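Local coordinates for protein xylooligosaccharide oxidase (Myceliophthora thermophila, PDB 5L6G) that oxidises the C1 hydroxyl of xylooligosaccharides and related sugars to lactones with a bicovalently bound FAD, passing the electrons to oxygen to give hydrogen peroxide, at residues T124-G132 with V220-F228; V180-L190 with D205-A213. All coordinates share one frame; numbering follows the deposited sequence.

Following the chain from the N terminus, the first of the four segments met is 124-132, after which comes a long excursion. Partway through, strand 183-189 is followed by strand 195-199, and helix 204-213 comes back to pack on strand 183-189: this is contact 2, closing a loop of 14 residues. The chain next runs through strand 219-229, and contact 1 shuts the larger loop of 87 residues by pairing residues 220-228 with 124-132. Contact 2 is therefore nested inside contact 1. Both reach one antiparallel sheet of the FAD-binding PCMH-type region, where strand 219-229 also neighbours strand 183-189; contact 1 joins two of its strands, contact 2 joins a helix to it.

Contact 1. Residues T124-G132 with V220-F228; sequences THIATVQPG and VASFRFKTF. With FAD (flavin-adenine dinucleotide), chain D; NAG (2-acetamido-2-deoxy-beta-D-glucopyranose), chain B.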
loop_
_atom_site.group_PDB
_atom_site.type_symbol
_atom_site.label_atom_id
_atom_site.label_comp_id
_atom_site.label_asym_id
_atom_site.label_seq_id
_atom_site.Cartn_x
_atom_site.Cartn_y
_atom_site.Cartn_z
ATOM N N THR A 124 18.595 5.660 19.596
ATOM C CA THR A 124 17.329 6.291 19.297
ATOM C C THR A 124 16.329 5.311 18.707
ATOM O O THR A 124 15.151 5.617 18.622
ATOM C CB THR A 124 17.529 7.412 18.283
ATOM O OG1 THR A 124 17.998 6.850 17.045
ATOM C CG2 THR A 124 18.534 8.428 18.815
ATOM N N HIS A 125 16.814 4.145 18.292
ATOM C CA HIS A 125 16.005 3.148 17.581
ATOM C C HIS A 125 15.394 3.707 16.295
ATOM O O HIS A 125 14.369 3.218 15.842
ATOM C CB HIS A 125 14.917 2.572 18.481
ATOM C CG HIS A 125 15.382 2.256 19.864
ATOM N ND1 HIS A 125 16.411 1.377 20.119
ATOM C CD2 HIS A 125 14.954 2.697 21.070
ATOM C CE1 HIS A 125 16.602 1.294 21.425
ATOM N NE2 HIS A 125 15.726 2.079 22.026
ATOM N N ILE A 126 16.030 4.723 15.716
ATOM C CA ILE A 126 15.604 5.264 14.430
ATOM C C ILE A 126 16.302 4.467 13.337
ATOM O O ILE A 126 17.526 4.294 13.379
ATOM C CB ILE A 126 15.997 6.751 14.252
ATOM C CG1 ILE A 126 15.408 7.617 15.363
ATOM C CG2 ILE A 126 15.558 7.262 12.881
ATOM C CD1 ILE A 126 13.910 7.735 15.363
ATOM N N ALA A 127 15.536 3.989 12.365
ATOM C CA ALA A 127 16.099 3.237 11.262
ATOM C C ALA A 127 16.263 4.134 10.059
ATOM O O ALA A 127 15.307 4.794 9.645
ATOM C CB ALA A 127 15.204 2.070 10.888
ATOM N N THR A 128 17.458 4.136 9.488
ATOM C CA THR A 128 17.684 4.810 8.221
ATOM C C THR A 128 17.544 3.789 7.093
ATOM O O THR A 128 18.287 2.804 7.020
ATOM C CB THR A 128 19.045 5.523 8.201
ATOM O OG1 THR A 128 19.093 6.437 9.298
ATOM C CG2 THR A 128 19.247 6.290 6.898
ATOM N N VAL A 129 16.598 4.045 6.204
ATOM C CA VAL A 129 16.181 3.041 5.252
ATOM C C VAL A 129 16.297 3.597 3.847
ATOM O O VAL A 129 15.659 4.582 3.511
ATOM C CB VAL A 129 14.727 2.642 5.501
ATOM C CG1 VAL A 129 14.276 1.622 4.465
ATOM C CG2 VAL A 129 14.567 2.137 6.935
ATOM N N GLN A 130 17.107 2.947 3.040
ATOM C CA GLN A 130 17.225 3.310 1.650
ATOM C C GLN A 130 15.945 2.963 0.907
ATOM O O GLN A 130 15.224 2.027 1.260
ATOM C CB GLN A 130 18.425 2.626 1.035
ATOM C CG GLN A 130 19.732 3.190 1.555
ATOM C CD GLN A 130 20.890 2.802 0.705
ATOM O OE1 GLN A 130 21.170 1.619 0.525
ATOM N NE2 GLN A 130 21.598 3.805 0.174
ATOM N N PRO A 131 15.660 3.720 -0.150
ATOM C CA PRO A 131 14.318 3.727 -0.683
ATOM C C PRO A 131 13.942 2.510 -1.509
ATOM O O PRO A 131 12.782 2.359 -1.837
ATOM C CB PRO A 131 14.317 4.982 -1.559
ATOM C CG PRO A 131 15.708 5.081 -2.034
ATOM C CD PRO A 131 16.522 4.696 -0.824
ATOM N N GLY A 132 14.915 1.695 -1.892
ATOM C CA GLY A 132 14.640 0.413 -2.543
ATOM C C GLY A 132 14.561 -0.763 -1.607
ATOM O O GLY A 132 14.478 -1.900 -2.082
ATOM N N VAL A 220 12.058 10.211 -3.014
ATOM C CA VAL A 220 12.623 10.051 -1.676
ATOM C C VAL A 220 13.876 9.192 -1.811
ATOM O O VAL A 220 13.825 8.080 -2.341
ATOM C CB VAL A 220 11.615 9.398 -0.729
ATOM C CG1 VAL A 220 12.263 9.106 0.608
ATOM C CG2 VAL A 220 10.424 10.307 -0.540
ATOM N N ALA A 221 15.001 9.747 -1.378
ATOM C CA ALA A 221 16.297 9.093 -1.493
ATOM C C ALA A 221 16.739 8.431 -0.207
ATOM O O ALA A 221 17.644 7.606 -0.227
ATOM C CB ALA A 221 17.355 10.097 -1.947
ATOM N N SER A 222 16.116 8.790 0.908
ATOM C CA SER A 222 16.385 8.141 2.169
ATOM C C SER A 222 15.201 8.400 3.060
ATOM O O SER A 222 14.639 9.504 3.026
ATOM C CB SER A 222 17.656 8.674 2.820
ATOM O OG SER A 222 17.953 7.931 3.998
ATOM N N PHE A 223 14.795 7.364 3.802
ATOM C CA PHE A 223 13.782 7.463 4.848
ATOM C C PHE A 223 14.436 7.307 6.207
ATOM O O PHE A 223 15.378 6.542 6.348
ATOM C CB PHE A 223 12.768 6.300 4.758
ATOM C CG PHE A 223 11.878 6.343 3.566
ATOM C CD1 PHE A 223 12.281 5.784 2.367
ATOM C CD2 PHE A 223 10.627 6.939 3.629
ATOM C CE1 PHE A 223 11.452 5.816 1.263
ATOM C CE2 PHE A 223 9.790 6.970 2.524
ATOM C CZ PHE A 223 10.195 6.409 1.333
ATOM N N ARG A 224 13.909 8.002 7.213
ATOM C CA ARG A 224 14.147 7.614 8.608
ATOM C C ARG A 224 12.830 7.205 9.191
ATOM O O ARG A 224 11.828 7.921 9.060
ATOM C CB ARG A 224 14.706 8.739 9.477
ATOM C CG ARG A 224 16.199 8.708 9.648
ATOM C CD ARG A 224 16.865 9.136 8.380
ATOM N NE ARG A 224 16.210 10.312 7.826
ATOM C CZ ARG A 224 16.463 10.812 6.616
ATOM N NH1 ARG A 224 17.410 10.266 5.841
ATOM N NH2 ARG A 224 15.792 11.895 6.216
ATOM N N PHE A 225 12.837 6.052 9.839
ATOM C CA PHE A 225 11.653 5.519 10.454
ATOM C C PHE A 225 11.892 5.407 11.944
ATOM O O PHE A 225 12.914 4.878 12.375
ATOM C CB PHE A 225 11.356 4.121 9.901
ATOM C CG PHE A 225 10.682 4.124 8.555
ATOM C CD1 PHE A 225 9.297 4.170 8.454
ATOM C CD2 PHE A 225 11.424 4.046 7.407
ATOM C CE1 PHE A 225 8.668 4.164 7.214
ATOM C CE2 PHE A 225 10.814 4.047 6.169
ATOM C CZ PHE A 225 9.431 4.102 6.067
ATOM N N LYS A 226 10.940 5.894 12.726
ATOM C CA LYS A 226 10.823 5.477 14.113
ATOM C C LYS A 226 10.429 3.994 14.153
ATOM O O LYS A 226 9.920 3.426 13.170
ATOM C CB LYS A 226 9.771 6.315 14.836
ATOM C CG LYS A 226 10.288 7.671 15.275
ATOM C CD LYS A 226 9.166 8.600 15.749
ATOM C CE LYS A 226 9.753 9.874 16.357
ATOM N NZ LYS A 226 8.724 10.955 16.539
ATOM N N THR A 227 10.651 3.376 15.312
ATOM C CA THR A 227 10.298 1.986 15.492
ATOM C C THR A 227 9.667 1.785 16.861
ATOM O O THR A 227 9.850 2.602 17.758
ATOM C CB THR A 227 11.535 1.072 15.391
ATOM O OG1 THR A 227 12.446 1.352 16.473
ATOM C CG2 THR A 227 12.228 1.246 14.069
ATOM N N PHE A 228 8.973 0.670 17.014
ATOM C CA PHE A 228 8.529 0.207 18.329
ATOM C C PHE A 228 9.287 -1.070 18.670
ATOM O O PHE A 228 9.842 -1.716 17.788
ATOM C CB PHE A 228 7.014 0.000 18.386
ATOM C CG PHE A 228 6.471 -0.971 17.367
ATOM C CD1 PHE A 228 6.408 -2.331 17.642
ATOM C CD2 PHE A 228 5.965 -0.513 16.142
ATOM C CE1 PHE A 228 5.877 -3.218 16.715
ATOM C CE2 PHE A 228 5.442 -1.390 15.209
ATOM C CZ PHE A 228 5.404 -2.751 15.491
HETATM P PA FAD D . 6.486 0.809 -6.968
HETATM O O1A FAD D . 7.994 0.760 -7.060
HETATM O O2A FAD D . 5.726 0.252 -8.130
HETATM O O5B FAD D . 6.015 2.253 -6.563
HETATM C C5B FAD D . 4.646 2.614 -6.359
HETATM C C4B FAD D . 4.484 4.110 -6.505
HETATM O O4B FAD D . 5.300 4.771 -5.535
HETATM C C3B FAD D . 4.936 4.621 -7.863
HETATM O O3B FAD D . 4.175 5.759 -8.210
HETATM C C2B FAD D . 6.362 5.039 -7.619
HETATM O O2B FAD D . 6.856 5.974 -8.570
HETATM C C1B FAD D . 6.272 5.578 -6.209
HETATM N N9A FAD D . 7.570 5.482 -5.538
HETATM C C8A FAD D . 8.328 4.406 -5.349
HETATM N N7A FAD D . 9.472 4.731 -4.700
HETATM C C5A FAD D . 9.398 6.043 -4.477
HETATM C C6A FAD D . 10.284 7.030 -3.865
HETATM N N6A FAD D . 11.443 6.576 -3.350
HETATM N N1A FAD D . 9.879 8.317 -3.863
HETATM C C2A FAD D . 8.713 8.727 -4.369
HETATM N N3A FAD D . 7.838 7.857 -4.956
HETATM C C4A FAD D . 8.153 6.534 -5.023
HETATM N N1 FAD D . -0.349 -2.664 0.501
HETATM C C2 FAD D . -0.800 -2.533 1.788
HETATM O O2 FAD D . -1.195 -1.402 2.186
HETATM N N3 FAD D . -0.791 -3.589 2.639
HETATM C C4 FAD D . -0.337 -4.814 2.279
HETATM O O4 FAD D . -0.324 -5.808 3.059
HETATM C C4X FAD D . 0.159 -5.035 0.903
HETATM N N5 FAD D . 0.630 -6.234 0.452
HETATM C C5X FAD D . 1.120 -6.418 -0.831
HETATM C C6 FAD D . 1.628 -7.645 -1.275
HETATM C C7 FAD D . 2.094 -7.776 -2.593
HETATM C C7M FAD D . 2.614 -9.121 -3.037
HETATM C C8 FAD D . 2.107 -6.601 -3.532
HETATM C C8M FAD D . 2.676 -6.696 -4.944
HETATM C C9 FAD D . 1.610 -5.390 -3.062
HETATM C C9A FAD D . 1.101 -5.251 -1.758
HETATM N N10 FAD D . 0.571 -4.025 -1.276
HETATM C C10 FAD D . 0.098 -3.857 0.028
HETATM C "C1'" FAD D . 0.504 -2.832 -2.113
HETATM C "C2'" FAD D . 1.711 -1.962 -1.968
HETATM O "O2'" FAD D . 1.566 -1.236 -0.744
HETATM C "C3'" FAD D . 1.667 -0.982 -3.127
HETATM O "O3'" FAD D . 1.648 -1.670 -4.383
HETATM C "C4'" FAD D . 2.902 -0.081 -3.045
HETATM O "O4'" FAD D . 2.573 1.204 -3.593
HETATM C "C5'" FAD D . 4.052 -0.733 -3.769
HETATM O "O5'" FAD D . 5.276 -0.100 -3.391
HETATM P P FAD D . 6.546 -0.396 -4.281
HETATM O O1P FAD D . 7.690 0.485 -3.888
HETATM O O2P FAD D . 6.804 -1.868 -4.323
HETATM O O3P FAD D . 5.971 -0.097 -5.745
HETATM C C1 NAG B . 25.160 -0.757 1.966
HETATM C C2 NAG B . 25.911 -0.019 0.884
HETATM C C3 NAG B . 27.208 -0.707 0.478
HETATM C C4 NAG B . 28.001 -1.180 1.686
HETATM C C5 NAG B . 27.125 -1.945 2.668
HETATM C C6 NAG B . 27.906 -2.171 3.965
HETATM C C7 NAG B . 24.423 1.228 -0.618
HETATM C C8 NAG B . 23.570 1.176 -1.845
HETATM N N2 NAG B . 25.034 0.103 -0.269
HETATM O O3 NAG B . 27.941 0.250 -0.249
HETATM O O4 NAG B . 29.027 -2.077 1.294
HETATM O O5 NAG B . 25.973 -1.220 3.012
HETATM O O6 NAG B . 27.035 -2.580 4.996
HETATM O O7 NAG B . 24.527 2.296 -0.024
HETATM O O HOH W 1 12.234 5.083 17.343
HETATM O O HOH W 2 19.975 6.582 0.612
#
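Val220 meets Pro131 through its backbone: Val220 O lies 3.2 Å from Pro131 CB. The same carbonyl accepts a bond from FAD N6A, and Val220 N donates to FAD N1A, so the backbone reads the Watson-Crick edge of the adenine. Ala221 O approaches Pro131 CD and also accepts from a water that in turn takes a bond from Gln130 NE2; that amide nitrogen has a further, weak bond to O7 of the glycan NAG. At Ser222 the hydroxyl stands opposite the backbone N (chi1 -175°), bringing OG to 3.6 Å from Thr128 CG2.

Regular antiparallel pairing begins at Phe223, whose backbone makes two bonds with Val129; the one from Val129 N to Phe223 O is 2.8 Å long and nearly straight (174°), though its donor tilts from the carbonyl plane. The Phe223 ring turns an edge to Val129 O and has Val220 CG1 over one face, near the rim. This ladder belongs to the antiparallel sheet of the FAD-binding PCMH-type region. Ala127, Val129, Phe223 and Phe225 share one face of it, with helices 135-146 and 160-165 packed there, whereas Thr128 and Arg224 point from the other.

Arg224 forms a non-hydrogen-bonded pair with Thr128, CD 3.6 Å from Thr128 OG1, while Ile126 CG2 presses on its CG. Bends about its CB-CG and CG-CD bonds fold the side chain along Thr128, and its guanidinium end goes on to Ser185, through NE, and to a salt bridge with Asp187. Phe225 repeats the double backbone bonding with Ala127, and its CD2 touches Val129 CG2 at 3.7 Å. Lys226 runs beside Ile126, with CG 3.6 Å from Ile126 CD1. At Thr227, OG1 sits between backbone N and carbonyl carbon (chi1 65°) and donates to a lone pair of His125 O, 2.8 Å away in the carbonyl plane.

Contact 2. Residues V180-L190 with D205-A213; sequences VDWITSADVVL and DLFWALRGA. With XYP (beta-D-xylopyranose), chain J.
Phe207 turns the CZ end of its ring to Ile183 O, 3.7 Å away near the ring plane, while Arg211 CD lies over the centre of one face. The guanidinium of Arg211 has Phe207 CE2 on one of its own faces; at its edges are Phe207 O, reached by a weak bond from NH1, and a water, and NH1 also bonds Ala396 O. Trp182 carries a bound xylose over one face, the sugar C4 offset toward the rim.

This is helix-on-sheet packing in the FAD-binding PCMH-type region: helix 205-213 crosses strand 183-189 at 101°, their axes 9.7 Å apart at the closest. Besides Phe207, the helix offers Leu206 and Leu210 to the strand. Leu210 CD1 touches Val188 CG2 at 3.8 Å and Ala186 CB at 4.0 Å. Leu206, coming the other way past Val188, brings CD2 to 4.2 Å from Val188 CG2.

An alanine in place of Trp182 would probably strip the xylose of its flat support and leave His176 O without the bond from the indole NE1.

Val180 CG2, opposite the backbone N (chi1 72° for CG1), presses tightly on Arg211 CA at 3.3 Å. The water at the guanidinium edge ties the two segments together: it accepts from Arg211 NE and donates to both Val180 O and Ile183 O, the last at 2.6 Å.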
loop_
_atom_site.group_PDB
_atom_site.type_symbol
_atom_site.label_atom_id
_atom_site.label_comp_id
_atom_site.label_asym_id
_atom_site.label_seq_id
_atom_site.Cartn_x
_atom_site.Cartn_y
_atom_site.Cartn_z
ATOM N N VAL A 180 3.257 4.785 6.750
ATOM C CA VAL A 180 3.446 6.225 6.625
ATOM C C VAL A 180 3.549 6.933 7.987
ATOM O O VAL A 180 4.220 7.949 8.130
ATOM C CB VAL A 180 2.332 6.864 5.772
ATOM C CG1 VAL A 180 0.998 6.904 6.502
ATOM C CG2 VAL A 180 2.726 8.254 5.349
ATOM N N ASP A 181 2.931 6.357 8.995
ATOM C CA ASP A 181 2.955 6.926 10.344
ATOM C C ASP A 181 4.260 6.755 11.084
ATOM O O ASP A 181 4.471 7.363 12.143
ATOM C CB ASP A 181 1.818 6.321 11.161
ATOM C CG ASP A 181 0.465 6.667 10.588
ATOM O OD1 ASP A 181 0.330 7.819 10.123
ATOM O OD2 ASP A 181 -0.444 5.809 10.595
ATOM N N TRP A 182 5.144 5.919 10.556
ATOM C CA TRP A 182 6.427 5.683 11.212
ATOM C C TRP A 182 7.552 6.476 10.557
ATOM O O TRP A 182 8.679 6.492 11.056
ATOM C CB TRP A 182 6.688 4.179 11.272
ATOM C CG TRP A 182 5.713 3.630 12.170
ATOM C CD1 TRP A 182 4.460 3.240 11.864
ATOM C CD2 TRP A 182 5.838 3.527 13.584
ATOM N NE1 TRP A 182 3.787 2.881 12.997
ATOM C CE2 TRP A 182 4.619 3.037 14.071
ATOM C CE3 TRP A 182 6.874 3.803 14.491
ATOM C CZ2 TRP A 182 4.404 2.787 15.416
ATOM C CZ3 TRP A 182 6.655 3.557 15.824
ATOM C CH2 TRP A 182 5.430 3.059 16.278
ATOM N N ILE A 183 7.236 7.183 9.477
ATOM C CA ILE A 183 8.220 8.053 8.863
ATOM C C ILE A 183 8.449 9.252 9.784
ATOM O O ILE A 183 7.500 9.950 10.165
ATOM C CB ILE A 183 7.787 8.550 7.475
ATOM C CG1 ILE A 183 7.589 7.366 6.526
ATOM C CG2 ILE A 183 8.836 9.522 6.945
ATOM C CD1 ILE A 183 6.981 7.749 5.185
ATOM N N THR A 184 9.703 9.482 10.158
ATOM C CA THR A 184 10.043 10.675 10.937
ATOM C C THR A 184 10.730 11.744 10.078
ATOM O O THR A 184 10.645 12.929 10.386
ATOM C CB THR A 184 10.890 10.336 12.185
ATOM O OG1 THR A 184 11.035 11.506 12.993
ATOM C CG2 THR A 184 12.249 9.844 11.808
ATOM N N SER A 185 11.421 11.329 9.026
ATOM C CA SER A 185 11.972 12.274 8.065
ATOM C C SER A 185 12.308 11.571 6.755
ATOM O O SER A 185 12.400 10.347 6.692
ATOM C CB SER A 185 13.207 12.996 8.629
ATOM O OG SER A 185 14.319 12.121 8.716
ATOM N N ALA A 186 12.494 12.363 5.711
ATOM C CA ALA A 186 12.842 11.837 4.403
ATOM C C ALA A 186 13.731 12.843 3.699
ATOM O O ALA A 186 13.487 14.045 3.793
ATOM C CB ALA A 186 11.597 11.606 3.569
ATOM N N ASP A 187 14.746 12.349 3.001
ATOM C CA ASP A 187 15.517 13.176 2.094
ATOM C C ASP A 187 14.930 13.002 0.709
ATOM O O ASP A 187 14.670 11.875 0.281
ATOM C CB ASP A 187 16.978 12.769 2.088
ATOM C CG ASP A 187 17.639 12.920 3.448
ATOM O OD1 ASP A 187 17.187 13.749 4.270
ATOM O OD2 ASP A 187 18.590 12.174 3.697
ATOM N N VAL A 188 14.702 14.106 0.014
ATOM C CA VAL A 188 13.973 14.087 -1.225
ATOM C C VAL A 188 14.724 14.822 -2.311
ATOM O O VAL A 188 15.268 15.902 -2.070
ATOM C CB VAL A 188 12.584 14.763 -1.058
ATOM C CG1 VAL A 188 11.708 14.503 -2.280
ATOM C CG2 VAL A 188 11.919 14.280 0.230
ATOM N N VAL A 189 14.752 14.218 -3.489
ATOM C CA VAL A 189 15.263 14.857 -4.701
ATOM C C VAL A 189 14.071 15.450 -5.431
ATOM O O VAL A 189 13.177 14.719 -5.864
ATOM C CB VAL A 189 15.949 13.835 -5.625
ATOM C CG1 VAL A 189 16.468 14.499 -6.900
ATOM C CG2 VAL A 189 17.085 13.163 -4.864
ATOM N N LEU A 190 14.054 16.764 -5.561
ATOM C CA LEU A 190 12.966 17.455 -6.250
ATOM C C LEU A 190 13.146 17.440 -7.766
ATOM O O LEU A 190 14.198 17.074 -8.269
ATOM C CB LEU A 190 12.871 18.895 -5.748
ATOM C CG LEU A 190 12.685 19.057 -4.244
ATOM C CD1 LEU A 190 12.635 20.540 -3.879
ATOM C CD2 LEU A 190 11.437 18.371 -3.764
ATOM N N ASP A 205 5.157 21.410 4.672
ATOM C CA ASP A 205 4.194 21.154 3.587
ATOM C C ASP A 205 4.553 19.898 2.791
ATOM O O ASP A 205 3.684 19.098 2.457
ATOM C CB ASP A 205 4.099 22.320 2.620
ATOM C CG ASP A 205 3.394 23.517 3.203
ATOM O OD1 ASP A 205 2.596 23.376 4.159
ATOM O OD2 ASP A 205 3.667 24.634 2.700
ATOM N N LEU A 206 5.833 19.751 2.470
ATOM C CA LEU A 206 6.315 18.594 1.729
ATOM C C LEU A 206 6.175 17.343 2.585
ATOM O O LEU A 206 5.768 16.298 2.093
ATOM C CB LEU A 206 7.780 18.796 1.311
ATOM C CG LEU A 206 8.494 17.571 0.731
ATOM C CD1 LEU A 206 7.732 17.005 -0.454
ATOM C CD2 LEU A 206 9.912 17.930 0.324
ATOM N N PHE A 207 6.498 17.455 3.866
ATOM C CA PHE A 207 6.360 16.322 4.769
ATOM C C PHE A 207 4.905 15.868 4.801
ATOM O O PHE A 207 4.608 14.681 4.707
ATOM C CB PHE A 207 6.834 16.697 6.163
ATOM C CG PHE A 207 7.106 15.514 7.033
ATOM C CD1 PHE A 207 7.943 14.503 6.588
ATOM C CD2 PHE A 207 6.544 15.410 8.279
ATOM C CE1 PHE A 207 8.213 13.400 7.382
ATOM C CE2 PHE A 207 6.813 14.310 9.088
ATOM C CZ PHE A 207 7.650 13.308 8.630
ATOM N N TRP A 208 3.999 16.833 4.892
ATOM C CA TRP A 208 2.563 16.557 4.803
ATOM C C TRP A 208 2.226 15.877 3.471
ATOM O O TRP A 208 1.612 14.813 3.463
ATOM C CB TRP A 208 1.765 17.861 4.993
ATOM C CG TRP A 208 0.271 17.683 4.942
ATOM C CD1 TRP A 208 -0.557 17.425 5.982
ATOM C CD2 TRP A 208 -0.559 17.759 3.776
ATOM N NE1 TRP A 208 -1.860 17.337 5.545
ATOM C CE2 TRP A 208 -1.881 17.528 4.190
ATOM C CE3 TRP A 208 -0.308 17.993 2.422
ATOM C CZ2 TRP A 208 -2.946 17.532 3.303
ATOM C CZ3 TRP A 208 -1.365 18.005 1.545
ATOM C CH2 TRP A 208 -2.666 17.767 1.983
ATOM N N ALA A 209 2.658 16.453 2.349
ATOM C CA ALA A 209 2.323 15.885 1.035
ATOM C C ALA A 209 2.910 14.477 0.826
ATOM O O ALA A 209 2.235 13.584 0.303
ATOM C CB ALA A 209 2.741 16.818 -0.091
ATOM N N LEU A 210 4.142 14.258 1.280
ATOM C CA LEU A 210 4.776 12.948 1.167
ATOM C C LEU A 210 4.001 11.842 1.845
ATOM O O LEU A 210 4.008 10.695 1.375
ATOM C CB LEU A 210 6.170 12.941 1.803
ATOM C CG LEU A 210 7.274 13.706 1.093
ATOM C CD1 LEU A 210 8.543 13.637 1.936
ATOM C CD2 LEU A 210 7.502 13.156 -0.305
ATOM N N ARG A 211 3.382 12.186 2.972
ATOM C CA ARG A 211 2.829 11.204 3.850
ATOM C C ARG A 211 1.406 10.857 3.463
ATOM O O ARG A 211 0.471 11.070 4.244
ATOM C CB ARG A 211 2.978 11.657 5.312
ATOM C CG ARG A 211 4.380 11.296 5.771
ATOM C CD ARG A 211 4.948 12.191 6.808
ATOM N NE ARG A 211 4.234 12.231 8.067
ATOM C CZ ARG A 211 3.484 13.242 8.483
ATOM N NH1 ARG A 211 3.246 14.296 7.701
ATOM N NH2 ARG A 211 2.944 13.188 9.699
ATOM N N GLY A 212 1.293 10.292 2.255
ATOM C CA GLY A 212 0.025 9.890 1.652
ATOM C C GLY A 212 0.010 9.975 0.131
ATOM O O GLY A 212 -0.711 9.217 -0.523
ATOM N N ALA A 213 0.792 10.899 -0.427
ATOM C CA ALA A 213 0.798 11.134 -1.869
ATOM C C ALA A 213 2.207 11.314 -2.426
ATOM O O ALA A 213 2.393 11.955 -3.460
ATOM C CB ALA A 213 -0.069 12.340 -2.191
HETATM O O1 XYP J . 0.546 4.497 17.777
HETATM C C1 XYP J . 1.063 5.615 17.044
HETATM C C2 XYP J . 2.517 5.869 17.441
HETATM C C3 XYP J . 3.164 6.934 16.555
HETATM C C4 XYP J . 2.870 6.657 15.081
HETATM C C5 XYP J . 1.377 6.431 14.851
HETATM O O2 XYP J . 2.539 6.278 18.813
HETATM O O3 XYP J . 4.588 6.987 16.766
HETATM O O4 XYP J . 3.330 7.761 14.296
HETATM O O5 XYP J . 0.951 5.334 15.646
HETATM O O HOH W 3 4.894 10.098 9.804
#